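Local coordinates for chloramphenicol acetyltransferase (Aliivibrio fischeri, PDB 6PXA) that probably transfers an acetyl group from acetyl-CoA to chloramphenicol, as a hexapeptide-repeat acyltransferase, and binds taurocholic acid, at the interface of chains A and B. Numbering follows the deposited sequence. Chains: chain A/B, Chloramphenicol acetyltransferase.

The interface of chains A and B. Residues chain A 49-51, 53, 56; chain B 10-11, 37.
B:Trp10 wedges its indole between A:Tyr49 and A:Thr56, a worked example of how a subunit interface can anchor an aromatic plug by both faces and its polar edge. The patch joins loops, the 3-10 helix 54-56 of chain A and the 3-10 helix 36-38 of chain B in the deposited trimer, the assembly typical of hexapeptide-repeat acyltransferases with left-handed beta-helices.

Followed outward, the tryptophan starts at CB, which rests 4.0 Å from CD1 of the A:Tyr49 ring. CG sits between the backbone N and the carbonyl carbon (chi1 42°), a turn that carries the indole into chain A. CD1 lies toward A:Asp53 OD2. CD2 and CE2 pack with one face against the A:Tyr49 backbone, whose CA lies over the six-membered ring, 3.4 Å from its centroid, in a CH-pi contact. CE3 meets A:Tyr49 CD1. CZ3 and CH2 lie along the A:Tyr49 carbonyl, CH2 3.3 Å from its O and 3.6 Å from A:Leu51 CD2. Against the opposite face, CZ2 is touched by the methyl CG2 of A:Thr56, which also packs on B:Leu11. NE1 donates a hydrogen bond to A:Asp53 OD2 (2.7 Å, 159° at H); OD2 lies close to the indole plane and accepts through its syn lone pair. The other carboxylate oxygen, OD1, accepts the A:Thr56 hydroxyl OG1 at 2.6 Å from above the carboxylate plane, helping fix the carboxylate's rotation.

B:Tyr37 comes in beside the indole, over the same face of the A:Tyr49 ring, edge-on with planes 63° apart and CE2 over the centre. Its phenol OH accepts the backbone N-H of A:Tyr49 at 2.9 Å, and water 1 bridges that OH to A:Asp53 OD2, lying 2.8 Å from each oxygen.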
loop_
_atom_site.group_PDB
_atom_site.type_symbol
_atom_site.label_atom_id
_atom_site.label_comp_id
_atom_site.label_asym_id
_atom_site.label_seq_id
_atom_site.Cartn_x
_atom_site.Cartn_y
_atom_site.Cartn_z
ATOM N N TYR A 49 -11.301 12.208 2.936
ATOM C CA TYR A 49 -12.696 12.181 3.410
ATOM C C TYR A 49 -12.976 13.196 4.531
ATOM O O TYR A 49 -13.897 13.006 5.336
ATOM C CB TYR A 49 -13.108 10.773 3.851
ATOM C CG TYR A 49 -12.687 9.711 2.845
ATOM C CD1 TYR A 49 -13.451 9.454 1.720
ATOM C CD2 TYR A 49 -11.515 8.976 3.025
ATOM C CE1 TYR A 49 -13.077 8.496 0.805
ATOM C CE2 TYR A 49 -11.120 8.028 2.099
ATOM C CZ TYR A 49 -11.913 7.784 0.999
ATOM O OH TYR A 49 -11.534 6.840 0.071
ATOM N N LEU A 50 -12.229 14.302 4.587
ATOM C CA LEU A 50 -12.477 15.360 5.577
ATOM C C LEU A 50 -13.335 16.452 4.947
ATOM O O LEU A 50 -12.884 17.170 4.047
ATOM C CB LEU A 50 -11.161 15.937 6.101
ATOM C CG LEU A 50 -11.340 16.944 7.226
ATOM C CD1 LEU A 50 -11.997 16.321 8.447
ATOM C CD2 LEU A 50 -9.969 17.479 7.588
ATOM N N LEU A 51 -14.571 16.577 5.408
ATOM C CA LEU A 51 -15.415 17.659 4.932
ATOM C C LEU A 51 -14.713 19.003 5.117
ATOM O O LEU A 51 -13.980 19.222 6.083
ATOM C CB LEU A 51 -16.747 17.646 5.675
ATOM C CG LEU A 51 -17.676 16.493 5.325
ATOM C CD1 LEU A 51 -18.931 16.558 6.181
ATOM C CD2 LEU A 51 -18.040 16.540 3.841
ATOM N N ASP A 53 -12.638 20.098 2.654
ATOM C CA ASP A 53 -11.508 20.055 1.739
ATOM C C ASP A 53 -11.907 20.644 0.386
ATOM O O ASP A 53 -12.984 21.222 0.217
ATOM C CB ASP A 53 -10.981 18.623 1.608
ATOM C CG ASP A 53 -11.968 17.652 0.878
ATOM O OD1 ASP A 53 -13.108 18.029 0.518
ATOM O OD2 ASP A 53 -11.570 16.482 0.657
ATOM N N THR A 56 -15.270 19.306 -1.375
ATOM C CA THR A 56 -16.495 19.417 -0.586
ATOM C C THR A 56 -16.598 20.747 0.151
ATOM O O THR A 56 -17.391 20.859 1.090
ATOM C CB THR A 56 -16.619 18.278 0.432
ATOM O OG1 THR A 56 -15.557 18.383 1.390
ATOM C CG2 THR A 56 -16.573 16.912 -0.258
ATOM N N TRP B 10 -15.191 12.818 -3.494
ATOM C CA TRP B 10 -15.346 11.529 -2.829
ATOM C C TRP B 10 -16.750 11.304 -2.302
ATOM O O TRP B 10 -17.009 10.254 -1.705
ATOM C CB TRP B 10 -14.329 11.379 -1.687
ATOM C CG TRP B 10 -14.125 12.584 -0.831
ATOM C CD1 TRP B 10 -13.219 13.601 -1.039
ATOM C CD2 TRP B 10 -14.804 12.901 0.398
ATOM N NE1 TRP B 10 -13.305 14.532 -0.019
ATOM C CE2 TRP B 10 -14.259 14.126 0.878
ATOM C CE3 TRP B 10 -15.804 12.269 1.143
ATOM C CZ2 TRP B 10 -14.710 14.745 2.062
ATOM C CZ3 TRP B 10 -16.239 12.868 2.316
ATOM C CH2 TRP B 10 -15.687 14.103 2.769
ATOM N N LEU B 11 -17.648 12.269 -2.470
ATOM C CA LEU B 11 -19.049 12.061 -2.154
ATOM C C LEU B 11 -19.732 11.191 -3.193
ATOM O O LEU B 11 -20.828 10.692 -2.936
ATOM C CB LEU B 11 -19.783 13.400 -2.055
ATOM C CG LEU B 11 -19.286 14.485 -1.078
ATOM C CD1 LEU B 11 -20.210 15.661 -1.058
ATOM C CD2 LEU B 11 -19.087 13.943 0.332
ATOM N N TYR B 37 -10.173 9.050 -4.761
ATOM C CA TYR B 37 -8.781 9.305 -4.408
ATOM C C TYR B 37 -7.787 8.566 -5.300
ATOM O O TYR B 37 -6.588 8.843 -5.217
ATOM C CB TYR B 37 -8.552 8.969 -2.928
ATOM C CG TYR B 37 -9.045 10.104 -2.024
ATOM C CD1 TYR B 37 -8.302 11.280 -1.877
ATOM C CD2 TYR B 37 -10.271 10.014 -1.367
ATOM C CE1 TYR B 37 -8.776 12.343 -1.060
ATOM C CE2 TYR B 37 -10.755 11.045 -0.594
ATOM C CZ TYR B 37 -9.998 12.194 -0.430
ATOM O OH TYR B 37 -10.500 13.188 0.349
HETATM O O HOH W 1 -9.051 15.588 -0.064
#